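Local coordinates for translocator protein BipD (Burkholderia pseudomallei, PDB 3NFT), which is required for invasion of epithelial cells and survival within host cells, and probably regulates type III secretion of the effectors BipB and BipC, at residues A[89-100]-A[127-138]. Sequence-based numbering, arbitrary orientation.
Sequences ARAQRNLLERLE and VDVIGQGKSDID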
# COMPACT_ATOMS: atom_id res chain seq x y z
N ALA A 89 -11.72 -0.04 -19.21
CA ALA A 89 -11.42 0.70 -17.99
C ALA A 89 -12.58 0.58 -16.99
O ALA A 89 -12.36 0.43 -15.77
CB ALA A 89 -11.16 2.17 -18.36
N ARG A 90 -13.81 0.61 -17.50
CA ARG A 90 -14.99 0.45 -16.63
C ARG A 90 -14.99 -0.95 -15.99
O ARG A 90 -15.19 -1.10 -14.77
CB ARG A 90 -16.29 0.69 -17.40
CG ARG A 90 -16.47 2.14 -17.79
CD ARG A 90 -17.94 2.43 -18.21
NE ARG A 90 -18.06 3.49 -19.21
CZ ARG A 90 -17.71 4.77 -19.03
NH1 ARG A 90 -17.20 5.20 -17.88
NH2 ARG A 90 -17.88 5.63 -20.02
N ALA A 91 -14.70 -1.96 -16.80
CA ALA A 91 -14.68 -3.33 -16.30
C ALA A 91 -13.58 -3.53 -15.27
O ALA A 91 -13.76 -4.19 -14.24
CB ALA A 91 -14.53 -4.30 -17.46
N GLN A 92 -12.42 -2.92 -15.52
CA GLN A 92 -11.32 -3.01 -14.59
C GLN A 92 -11.66 -2.35 -13.26
O GLN A 92 -11.39 -2.90 -12.18
CB GLN A 92 -10.08 -2.36 -15.17
CG GLN A 92 -9.41 -3.10 -16.28
CD GLN A 92 -8.26 -2.30 -16.89
OE1 GLN A 92 -8.40 -1.11 -17.15
NE2 GLN A 92 -7.11 -2.98 -17.15
N ARG A 93 -12.21 -1.14 -13.33
CA ARG A 93 -12.60 -0.42 -12.11
C ARG A 93 -13.64 -1.20 -11.31
O ARG A 93 -13.56 -1.29 -10.08
CB ARG A 93 -13.15 0.97 -12.46
CG ARG A 93 -13.38 1.84 -11.21
CD ARG A 93 -13.77 3.28 -11.53
NE ARG A 93 -13.90 4.08 -10.29
CZ ARG A 93 -12.98 4.93 -9.80
NH1 ARG A 93 -11.83 5.15 -10.42
NH2 ARG A 93 -13.24 5.59 -8.68
N ASN A 94 -14.61 -1.77 -12.02
CA ASN A 94 -15.67 -2.55 -11.37
C ASN A 94 -15.07 -3.74 -10.61
O ASN A 94 -15.47 -4.02 -9.48
CB ASN A 94 -16.69 -3.06 -12.38
CG ASN A 94 -17.65 -1.99 -12.90
OD1 ASN A 94 -18.36 -2.22 -13.88
ND2 ASN A 94 -17.67 -0.82 -12.26
N LEU A 95 -14.11 -4.42 -11.22
CA LEU A 95 -13.49 -5.57 -10.57
C LEU A 95 -12.70 -5.13 -9.33
O LEU A 95 -12.75 -5.76 -8.29
CB LEU A 95 -12.60 -6.34 -11.56
CG LEU A 95 -11.83 -7.56 -11.03
CD1 LEU A 95 -12.72 -8.52 -10.24
CD2 LEU A 95 -11.14 -8.31 -12.18
N LEU A 96 -11.96 -4.05 -9.44
CA LEU A 96 -11.26 -3.51 -8.26
C LEU A 96 -12.23 -3.14 -7.14
O LEU A 96 -11.97 -3.41 -5.97
CB LEU A 96 -10.38 -2.31 -8.64
CG LEU A 96 -9.13 -2.62 -9.47
CD1 LEU A 96 -8.30 -1.36 -9.73
CD2 LEU A 96 -8.26 -3.67 -8.85
N GLU A 97 -13.35 -2.54 -7.49
CA GLU A 97 -14.36 -2.16 -6.50
C GLU A 97 -14.89 -3.40 -5.77
O GLU A 97 -15.10 -3.37 -4.55
CB GLU A 97 -15.49 -1.36 -7.16
CG GLU A 97 -15.06 0.05 -7.52
CD GLU A 97 -16.10 0.85 -8.31
OE1 GLU A 97 -17.17 0.29 -8.65
OE2 GLU A 97 -15.84 2.04 -8.58
N ARG A 98 -15.10 -4.50 -6.50
CA ARG A 98 -15.56 -5.75 -5.88
C ARG A 98 -14.52 -6.33 -4.95
O ARG A 98 -14.85 -6.81 -3.87
CB ARG A 98 -15.96 -6.79 -6.94
CG ARG A 98 -17.11 -6.31 -7.79
CD ARG A 98 -17.84 -7.43 -8.52
NE ARG A 98 -17.02 -8.14 -9.51
CZ ARG A 98 -16.77 -7.71 -10.75
NH1 ARG A 98 -17.23 -6.54 -11.20
NH2 ARG A 98 -16.03 -8.45 -11.55
N LEU A 99 -13.25 -6.28 -5.36
CA LEU A 99 -12.14 -6.76 -4.53
C LEU A 99 -12.00 -5.93 -3.26
O LEU A 99 -11.78 -6.46 -2.17
CB LEU A 99 -10.84 -6.78 -5.32
CG LEU A 99 -10.79 -7.82 -6.45
CD1 LEU A 99 -9.66 -7.53 -7.45
CD2 LEU A 99 -10.61 -9.24 -5.87
N GLU A 100 -12.17 -4.61 -3.39
CA GLU A 100 -12.09 -3.70 -2.26
C GLU A 100 -13.20 -4.02 -1.26
O GLU A 100 -12.98 -4.05 -0.04
CB GLU A 100 -12.20 -2.26 -2.75
CG GLU A 100 -12.19 -1.23 -1.64
CD GLU A 100 -12.16 0.20 -2.15
OE1 GLU A 100 -12.07 0.41 -3.39
OE2 GLU A 100 -12.25 1.11 -1.30
N VAL A 127 -6.11 -1.57 0.25
CA VAL A 127 -7.04 -0.56 -0.29
C VAL A 127 -6.28 0.57 -0.98
O VAL A 127 -6.66 1.02 -2.07
CB VAL A 127 -7.99 0.01 0.79
CG1 VAL A 127 -8.81 1.19 0.24
CG2 VAL A 127 -8.91 -1.09 1.29
N ASP A 128 -5.18 1.01 -0.37
CA ASP A 128 -4.33 2.04 -0.98
C ASP A 128 -3.77 1.60 -2.33
O ASP A 128 -3.73 2.38 -3.28
CB ASP A 128 -3.18 2.42 -0.04
CG ASP A 128 -3.65 3.21 1.18
OD1 ASP A 128 -4.78 3.73 1.17
OD2 ASP A 128 -2.87 3.29 2.15
N VAL A 129 -3.33 0.35 -2.40
CA VAL A 129 -2.82 -0.24 -3.63
C VAL A 129 -3.93 -0.28 -4.67
O VAL A 129 -3.71 0.00 -5.84
CB VAL A 129 -2.27 -1.66 -3.38
CG1 VAL A 129 -1.95 -2.37 -4.69
CG2 VAL A 129 -1.00 -1.61 -2.49
N ILE A 130 -5.13 -0.62 -4.23
CA ILE A 130 -6.28 -0.60 -5.11
C ILE A 130 -6.53 0.81 -5.63
O ILE A 130 -6.79 1.02 -6.81
CB ILE A 130 -7.53 -1.19 -4.44
CG1 ILE A 130 -7.38 -2.72 -4.30
CG2 ILE A 130 -8.79 -0.90 -5.26
CD1 ILE A 130 -8.42 -3.37 -3.45
N GLY A 131 -6.43 1.80 -4.75
CA GLY A 131 -6.64 3.19 -5.15
C GLY A 131 -5.67 3.64 -6.22
O GLY A 131 -6.06 4.32 -7.17
N GLN A 132 -4.40 3.27 -6.08
CA GLN A 132 -3.38 3.55 -7.11
C GLN A 132 -3.76 2.86 -8.43
O GLN A 132 -3.65 3.44 -9.51
CB GLN A 132 -2.00 3.09 -6.66
CG GLN A 132 -0.89 3.21 -7.73
CD GLN A 132 -0.58 4.66 -8.10
OE1 GLN A 132 -0.70 5.56 -7.27
NE2 GLN A 132 -0.20 4.89 -9.36
N GLY A 133 -4.25 1.62 -8.32
CA GLY A 133 -4.72 0.87 -9.49
C GLY A 133 -5.82 1.59 -10.24
O GLY A 133 -5.77 1.71 -11.46
N LYS A 134 -6.81 2.07 -9.50
CA LYS A 134 -7.90 2.86 -10.06
C LYS A 134 -7.39 4.12 -10.79
O LYS A 134 -7.85 4.43 -11.88
CB LYS A 134 -8.90 3.26 -8.98
CG LYS A 134 -9.74 2.13 -8.40
CD LYS A 134 -10.67 2.73 -7.35
CE LYS A 134 -11.35 1.70 -6.48
NZ LYS A 134 -12.20 2.39 -5.46
N SER A 135 -6.45 4.83 -10.17
CA SER A 135 -5.83 6.01 -10.79
C SER A 135 -5.15 5.67 -12.11
O SER A 135 -5.35 6.36 -13.12
CB SER A 135 -4.81 6.67 -9.83
OG SER A 135 -4.18 7.80 -10.44
N ASP A 136 -4.36 4.61 -12.12
CA ASP A 136 -3.65 4.21 -13.34
C ASP A 136 -4.60 3.80 -14.45
O ASP A 136 -4.39 4.13 -15.61
CB ASP A 136 -2.66 3.09 -13.06
CG ASP A 136 -1.41 3.56 -12.33
OD1 ASP A 136 -1.11 4.77 -12.38
OD2 ASP A 136 -0.75 2.72 -11.71
N ILE A 137 -5.66 3.07 -14.09
CA ILE A 137 -6.68 2.74 -15.08
C ILE A 137 -7.27 3.95 -15.75
O ILE A 137 -7.40 4.01 -16.97
CB ILE A 137 -7.88 1.96 -14.45
CG1 ILE A 137 -7.45 0.55 -14.09
CG2 ILE A 137 -9.12 1.97 -15.38
CD1 ILE A 137 -8.40 -0.08 -13.04
N ASP A 138 -7.67 4.90 -14.91
CA ASP A 138 -8.27 6.13 -15.39
C ASP A 138 -7.31 6.93 -16.24
O ASP A 138 -7.69 7.44 -17.31
CB ASP A 138 -8.70 7.00 -14.20
CG ASP A 138 -9.99 6.52 -13.54
OD1 ASP A 138 -10.33 7.12 -12.49
OD2 ASP A 138 -10.66 5.59 -14.04
O HOH W 1 -10.70 3.75 -12.27
O HOH W 2 -9.18 2.15 -3.10
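Helix 89-100 runs antiparallel to helix 127-138, at 174° and with axes 9.8 Å apart, so Ala89 faces Ile137 at one end and Glu100 faces Val127 at the other. Between them the packing is knobs-into-holes from both sides. Leu96 drops among Ile130, Gly133, Lys134 and Ile137; its CD1 meets Ile137 CD1 tip to tip at 3.6 Å and lies over the backbone at Gly133, where no side chain intervenes. Ile137 fills the hole formed by Ala89, Gln92, Arg93 and Leu96, with its CD1 3.5 Å from Gln92 CB. Lys134 is the polar knob: its extended chain runs past Glu97 CG to put NZ 2.9 Å from Glu100 OE1, a salt bridge made on the syn side of the carboxylate. Its CD lies over one face of the Arg93 guanidinium, near the rim. With CG anti to the backbone N (chi1 -172°), Arg93 spans the groove: NH1 makes a salt bridge with Asp138 OD1 at 3.2 Å, the two planes nearly parallel (8°) but offset, so OD1 arrives obliquely, while NE makes a weak bond back to Glu97 OE2. Water 1, in the guanidinium plane, accepts from NH1 and donates to Asp138 OD2 and Lys134 O. Phe279 of helix 244-295 touches Gln92 and Leu96, and Leu286 touches Ile130. Such packing is that of an antiparallel coiled coil, here joining helix 76-103 to helix 121-160, a predicted coiled coil.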